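Exopolygalacturonase (Yersinia enterocolitica, PDB 2UVF) hydrolyses the polygalacturonic acid of pectin from a chain end, as a family 28 glycoside hydrolase. Local coordinates at residues P420-W425 with W447-L452; E540-T545 with I569-D574. All blocks are in the same frame, centred on the assembly; numbering follows the deposited sequence.

Interaction 1: residues P420-W425 with W447-L452; sequences PMKGAW and WIEDIL
The carbonyl oxygen of Met421 is held by one hydrogen bond and one weaker CA-H...O contact. The backbone N of Glu449 donates to this O at 2.8 Å, lying nearly along the C=O axis (172°), and the CA of Ile448 makes the CA-H...O contact. Four further backbone hydrogen bonds run between segments 420-425 and 447-452, whose strands lie 8° from exactly parallel. At Gly423 and Asp450, both with positive phi, the regular alternation breaks: consecutive amides are used, Gly423 N reaching Glu449 O at 3.0 Å and Ala424 N reaching Asp450 O at 3.0 Å. The second donor stands above the carbonyl plane, so the ladder continues through the bend with altered geometry.

On the buried face, Met421 and Ala424 lie beside Ile448 and Ile451. Ile451 folds its CD1 back toward the neighbouring strand, where it meets Ala424 CB at 3.6 Å, and all four side chains touch Phe407. On the other face, the extended Lys422 chain crosses Glu449 obliquely and runs alongside Asp450. Glu449 takes the crowded chi1 position (68°), which brings OE2 within 3.3 Å of Lys422 CD, while OE1 forms a salt bridge with Arg478. The Lys422 NZ stays 4.5 Å from Asp450 OD2, and Asp450 OD1 accepts from Asn479 on the next strand. Farther along, the Trp425 indole turns its edge to Leu452 O, with CD1 4.1 Å from Leu452 CD2; NE1 is hydrogen-bonded to Glu454 OE2.

These are two successive rungs of the right-handed parallel beta-helix of family 28 hydrolases. The acidic side chains lie against the aliphatic part of Lys422 without a salt bridge to its ammonium, so the attraction there is probably a loose, long-range one, and cohesion rests on the backbone ladder and the apolar interior.

Interaction 2: residues E540-T545 with I569-D574; sequences EIKGDT and ISDLRD
Asp571 reaches across to the chain leaving strand 540-542: its OD2 accepts from Gly543 N at 3.1 Å on the anti lone pair, through a bent N-H (136°). Its other oxygen, OD1, lies 3.0 Å from Thr545 CB, the side chains sliding past each other. The one backbone-to-backbone hydrogen bond across the segments is nearly straight: Ser570 N donates to Ile541 O at 2.8 Å from above the carbonyl plane. On the interior face, Ile541 and Ile569 lie side by side, CD1 of Ile541 being 4.0 Å from CG2 of Ile569, and Leu572 crosses Ile541 obliquely with CD1 against its CG2.

The Lys542 chain bends so that NZ bonds to Gly543 O, leaving it 4.0 Å from Asp571 OD2, where it may modestly stabilise the carboxylate's charge, but without a salt bridge. Left-handed backbone angles (68°/56°) accompany an Asp571 side chain directed toward segment 540-545. Farther out, His551 NE2 holds Lys542 O and packs on Ile541 and Leu572, while Trp550 touches Thr545 and makes a cation-pi interaction with Arg573. Beyond this short pairing the chains diverge. Parallel strands stacked in register, aliphatic side chains inside, are characteristic of the right-handed parallel beta-helix of family 28.

How the interactions relate
Both contacts join rungs of the same right-handed beta-helix, one after the other along the chain, with centres about 22 Å apart and nearest atoms about 13 Å apart, so they do not touch. Interaction 1 lies closer to the active cleft: the Ile448 side chain is about 8 Å from a bound galacturonic acid unit, and segment 447-452 follows shortly after Gly441, Ser442 and His443 of the sugar pocket. Interaction 2 sits toward the C-terminal end, its centre about 27 Å from the centre of the chain, against about 13 Å for the centre of interaction 1. In each, an aspartate with left-handed backbone angles, Asp450 or Asp571, marks the point where the strand bends.

Interaction 1: residues P420-W425 with W447-L452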
loop_
_atom_site.group_PDB
_atom_site.type_symbol
_atom_site.label_atom_id
_atom_site.label_comp_id
_atom_site.label_asym_id
_atom_site.label_seq_id
_atom_site.Cartn_x
_atom_site.Cartn_y
_atom_site.Cartn_z
ATOM N N PRO A 420 5.087 -3.921 -17.019
ATOM C CA PRO A 420 4.951 -4.723 -15.816
ATOM C C PRO A 420 4.877 -3.806 -14.571
ATOM O O PRO A 420 5.350 -2.656 -14.621
ATOM C CB PRO A 420 6.214 -5.582 -15.831
ATOM C CG PRO A 420 7.198 -4.791 -16.579
ATOM C CD PRO A 420 6.428 -4.050 -17.622
ATOM N N MET A 421 4.219 -4.294 -13.508
ATOM C CA MET A 421 4.286 -3.669 -12.184
ATOM C C MET A 421 5.700 -3.953 -11.631
ATOM O O MET A 421 5.963 -5.050 -11.126
ATOM C CB MET A 421 3.159 -4.233 -11.295
ATOM C CG MET A 421 3.051 -3.711 -9.852
ATOM S SD MET A 421 2.859 -1.938 -9.651
ATOM C CE MET A 421 4.501 -1.493 -9.047
ATOM N N LYS A 422 6.606 -2.975 -11.751
ATOM C CA LYS A 422 8.041 -3.204 -11.504
ATOM C C LYS A 422 8.682 -2.187 -10.551
ATOM O O LYS A 422 8.719 -0.996 -10.839
ATOM C CB LYS A 422 8.810 -3.249 -12.853
ATOM C CG LYS A 422 10.334 -3.347 -12.738
ATOM C CD LYS A 422 11.063 -3.433 -14.098
ATOM C CE LYS A 422 12.585 -3.289 -13.851
ATOM N NZ LYS A 422 13.460 -3.062 -15.075
ATOM N N GLY A 423 9.196 -2.657 -9.420
ATOM C CA GLY A 423 9.903 -1.775 -8.471
ATOM C C GLY A 423 9.080 -1.196 -7.328
ATOM O O GLY A 423 8.546 -0.081 -7.428
ATOM N N ALA A 424 8.991 -1.938 -6.223
ATOM C CA ALA A 424 8.260 -1.456 -5.032
ATOM C C ALA A 424 9.116 -1.565 -3.761
ATOM O O ALA A 424 9.771 -2.558 -3.532
ATOM C CB ALA A 424 6.985 -2.229 -4.865
ATOM N N TRP A 425 9.101 -0.549 -2.924
ATOM C CA TRP A 425 9.885 -0.635 -1.703
ATOM C C TRP A 425 8.978 -0.262 -0.538
ATOM O O TRP A 425 8.468 0.846 -0.445
ATOM C CB TRP A 425 11.164 0.194 -1.856
ATOM C CG TRP A 425 12.157 0.193 -0.741
ATOM C CD1 TRP A 425 12.363 -0.763 0.210
ATOM C CD2 TRP A 425 13.098 1.235 -0.479
ATOM N NE1 TRP A 425 13.374 -0.370 1.073
ATOM C CE2 TRP A 425 13.851 0.848 0.656
ATOM C CE3 TRP A 425 13.384 2.462 -1.100
ATOM C CZ2 TRP A 425 14.872 1.645 1.178
ATOM C CZ3 TRP A 425 14.404 3.256 -0.577
ATOM C CH2 TRP A 425 15.138 2.839 0.550
ATOM N N TRP A 447 3.130 -9.155 -15.314
ATOM C CA TRP A 447 4.182 -9.441 -14.320
ATOM C C TRP A 447 4.231 -8.421 -13.176
ATOM O O TRP A 447 4.171 -7.215 -13.393
ATOM C CB TRP A 447 5.579 -9.621 -14.960
ATOM C CG TRP A 447 5.749 -10.950 -15.674
ATOM C CD1 TRP A 447 5.706 -11.169 -17.026
ATOM C CD2 TRP A 447 5.972 -12.242 -15.070
ATOM N NE1 TRP A 447 5.890 -12.507 -17.299
ATOM C CE2 TRP A 447 6.057 -13.187 -16.122
ATOM C CE3 TRP A 447 6.105 -12.688 -13.749
ATOM C CZ2 TRP A 447 6.270 -14.554 -15.892
ATOM C CZ3 TRP A 447 6.322 -14.045 -13.518
ATOM C CH2 TRP A 447 6.402 -14.962 -14.586
ATOM N N ILE A 448 4.316 -8.941 -11.957
ATOM C CA ILE A 448 4.625 -8.140 -10.774
ATOM C C ILE A 448 6.029 -8.522 -10.327
ATOM O O ILE A 448 6.336 -9.705 -10.164
ATOM C CB ILE A 448 3.593 -8.370 -9.620
ATOM C CG1 ILE A 448 2.194 -7.902 -10.058
ATOM C CG2 ILE A 448 4.056 -7.660 -8.324
ATOM C CD1 ILE A 448 1.043 -8.630 -9.410
ATOM N N GLU A 449 6.895 -7.535 -10.137
ATOM C CA GLU A 449 8.298 -7.866 -9.947
ATOM C C GLU A 449 9.109 -6.788 -9.229
ATOM O O GLU A 449 8.743 -5.612 -9.231
ATOM C CB GLU A 449 8.932 -8.167 -11.310
ATOM C CG GLU A 449 9.029 -6.943 -12.218
ATOM C CD GLU A 449 9.290 -7.286 -13.683
ATOM O OE1 GLU A 449 9.240 -8.484 -14.059
ATOM O OE2 GLU A 449 9.538 -6.335 -14.445
ATOM N N ASP A 450 10.229 -7.224 -8.649
ATOM C CA ASP A 450 11.184 -6.351 -7.971
ATOM C C ASP A 450 10.525 -5.647 -6.792
ATOM O O ASP A 450 10.571 -4.426 -6.702
ATOM C CB ASP A 450 11.802 -5.303 -8.921
ATOM C CG ASP A 450 12.377 -5.901 -10.223
ATOM O OD1 ASP A 450 12.602 -7.138 -10.331
ATOM O OD2 ASP A 450 12.629 -5.082 -11.152
ATOM N N ILE A 451 9.939 -6.441 -5.897
ATOM C CA ILE A 451 9.190 -5.967 -4.729
ATOM C C ILE A 451 9.997 -6.265 -3.458
ATOM O O ILE A 451 10.335 -7.420 -3.195
ATOM C CB ILE A 451 7.785 -6.688 -4.610
ATOM C CG1 ILE A 451 6.990 -6.718 -5.942
ATOM C CG2 ILE A 451 6.949 -6.120 -3.475
ATOM C CD1 ILE A 451 6.645 -5.336 -6.582
ATOM N N LEU A 452 10.289 -5.226 -2.670
ATOM C CA LEU A 452 10.983 -5.392 -1.368
ATOM C C LEU A 452 10.213 -4.826 -0.155
ATOM O O LEU A 452 10.061 -3.613 -0.010
ATOM C CB LEU A 452 12.440 -4.851 -1.423
ATOM C CG LEU A 452 13.265 -4.875 -0.119
ATOM C CD1 LEU A 452 13.428 -6.288 0.440
ATOM C CD2 LEU A 452 14.621 -4.209 -0.274
#

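Interaction 2: residues E540-T545 with I569-D574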
loop_
_atom_site.group_PDB
_atom_site.type_symbol
_atom_site.label_atom_id
_atom_site.label_comp_id
_atom_site.label_asym_id
_atom_site.label_seq_id
_atom_site.Cartn_x
_atom_site.Cartn_y
_atom_site.Cartn_z
ATOM N N GLU A 540 1.337 -21.575 3.137
ATOM C CA GLU A 540 0.508 -22.325 2.224
ATOM C C GLU A 540 0.806 -21.990 0.789
ATOM O O GLU A 540 0.552 -20.883 0.319
ATOM C CB GLU A 540 -0.981 -22.141 2.508
ATOM C CG GLU A 540 -1.847 -22.898 1.523
ATOM C CD GLU A 540 -3.316 -22.737 1.776
ATOM O OE1 GLU A 540 -3.708 -21.693 2.337
ATOM O OE2 GLU A 540 -4.084 -23.662 1.411
ATOM N N ILE A 541 1.349 -22.986 0.106
ATOM C CA ILE A 541 1.720 -22.902 -1.292
ATOM C C ILE A 541 0.854 -23.949 -1.999
ATOM O O ILE A 541 0.765 -25.092 -1.547
ATOM C CB ILE A 541 3.256 -23.148 -1.452
ATOM C CG1 ILE A 541 4.050 -21.997 -0.792
ATOM C CG2 ILE A 541 3.643 -23.306 -2.904
ATOM C CD1 ILE A 541 5.443 -22.351 -0.306
ATOM N N LYS A 542 0.162 -23.536 -3.060
ATOM C CA LYS A 542 -0.649 -24.450 -3.881
ATOM C C LYS A 542 -0.729 -23.998 -5.343
ATOM O O LYS A 542 -1.073 -22.849 -5.635
ATOM C CB LYS A 542 -2.067 -24.600 -3.324
ATOM C CG LYS A 542 -2.714 -25.935 -3.694
ATOM C CD LYS A 542 -4.195 -25.823 -4.067
ATOM C CE LYS A 542 -4.744 -27.168 -4.557
ATOM N NZ LYS A 542 -3.983 -27.767 -5.718
ATOM N N GLY A 543 -0.417 -24.911 -6.255
ATOM C CA GLY A 543 -0.520 -24.636 -7.683
ATOM C C GLY A 543 -1.532 -25.554 -8.335
ATOM O O GLY A 543 -2.658 -25.698 -7.847
ATOM N N ASP A 544 -1.118 -26.161 -9.448
ATOM C CA ASP A 544 -1.847 -27.256 -10.103
ATOM C C ASP A 544 -0.846 -28.052 -10.951
ATOM O O ASP A 544 -0.767 -27.847 -12.166
ATOM C CB ASP A 544 -2.985 -26.714 -10.980
ATOM C CG ASP A 544 -4.152 -27.692 -11.102
ATOM O OD1 ASP A 544 -3.953 -28.913 -10.887
ATOM O OD2 ASP A 544 -5.279 -27.235 -11.411
ATOM N N THR A 545 -0.068 -28.932 -10.303
ATOM C CA THR A 545 1.044 -29.648 -10.976
ATOM C C THR A 545 0.545 -30.647 -12.037
ATOM O O THR A 545 1.222 -30.871 -13.053
ATOM C CB THR A 545 2.087 -30.274 -9.964
ATOM O OG1 THR A 545 3.104 -29.305 -9.649
ATOM C CG2 THR A 545 2.780 -31.525 -10.534
ATOM N N ILE A 569 2.158 -27.271 1.770
ATOM C CA ILE A 569 2.974 -26.835 0.661
ATOM C C ILE A 569 2.845 -27.861 -0.471
ATOM O O ILE A 569 3.345 -28.986 -0.364
ATOM C CB ILE A 569 4.449 -26.600 1.134
ATOM C CG1 ILE A 569 4.484 -25.465 2.187
ATOM C CG2 ILE A 569 5.391 -26.333 -0.064
ATOM C CD1 ILE A 569 5.678 -25.468 3.114
ATOM N N SER A 570 2.136 -27.476 -1.504
ATOM C CA SER A 570 2.132 -28.266 -2.691
ATOM C C SER A 570 2.457 -27.609 -3.987
ATOM O O SER A 570 2.196 -26.459 -4.238
ATOM C CB SER A 570 0.945 -29.191 -2.779
ATOM O OG SER A 570 -0.193 -28.532 -3.237
ATOM N N ASP A 571 3.043 -28.416 -4.825
ATOM C CA ASP A 571 3.423 -27.972 -6.168
ATOM C C ASP A 571 4.540 -26.953 -6.144
ATOM O O ASP A 571 4.426 -25.862 -6.710
ATOM C CB ASP A 571 2.213 -27.416 -6.931
ATOM C CG ASP A 571 1.046 -28.378 -6.947
ATOM O OD1 ASP A 571 1.269 -29.601 -7.106
ATOM O OD2 ASP A 571 -0.102 -27.916 -6.793
ATOM N N LEU A 572 5.638 -27.334 -5.513
ATOM C CA LEU A 572 6.765 -26.441 -5.378
ATOM C C LEU A 572 8.049 -27.115 -5.849
ATOM O O LEU A 572 8.270 -28.286 -5.575
ATOM C CB LEU A 572 6.885 -25.994 -3.923
ATOM C CG LEU A 572 7.966 -24.960 -3.617
ATOM C CD1 LEU A 572 7.569 -23.588 -4.150
ATOM C CD2 LEU A 572 8.211 -24.932 -2.124
ATOM N N ARG A 573 8.891 -26.374 -6.555
ATOM C CA ARG A 573 10.161 -26.915 -7.028
ATOM C C ARG A 573 11.324 -25.987 -6.741
ATOM O O ARG A 573 11.132 -24.777 -6.620
ATOM C CB ARG A 573 10.094 -27.182 -8.534
ATOM C CG ARG A 573 8.906 -28.013 -8.932
ATOM C CD ARG A 573 9.119 -28.692 -10.259
ATOM N NE ARG A 573 8.064 -29.685 -10.484
ATOM C CZ ARG A 573 8.115 -30.644 -11.404
ATOM N NH1 ARG A 573 9.178 -30.754 -12.206
ATOM N NH2 ARG A 573 7.099 -31.488 -11.524
ATOM N N ASP A 574 12.529 -26.558 -6.662
ATOM C CA ASP A 574 13.791 -25.791 -6.524
ATOM C C ASP A 574 13.800 -24.798 -5.331
ATOM O O ASP A 574 14.395 -23.704 -5.404
ATOM C CB ASP A 574 14.183 -25.071 -7.841
ATOM C CG ASP A 574 13.762 -25.839 -9.109
ATOM O OD1 ASP A 574 13.908 -27.083 -9.151
ATOM O OD2 ASP A 574 13.298 -25.177 -10.076
#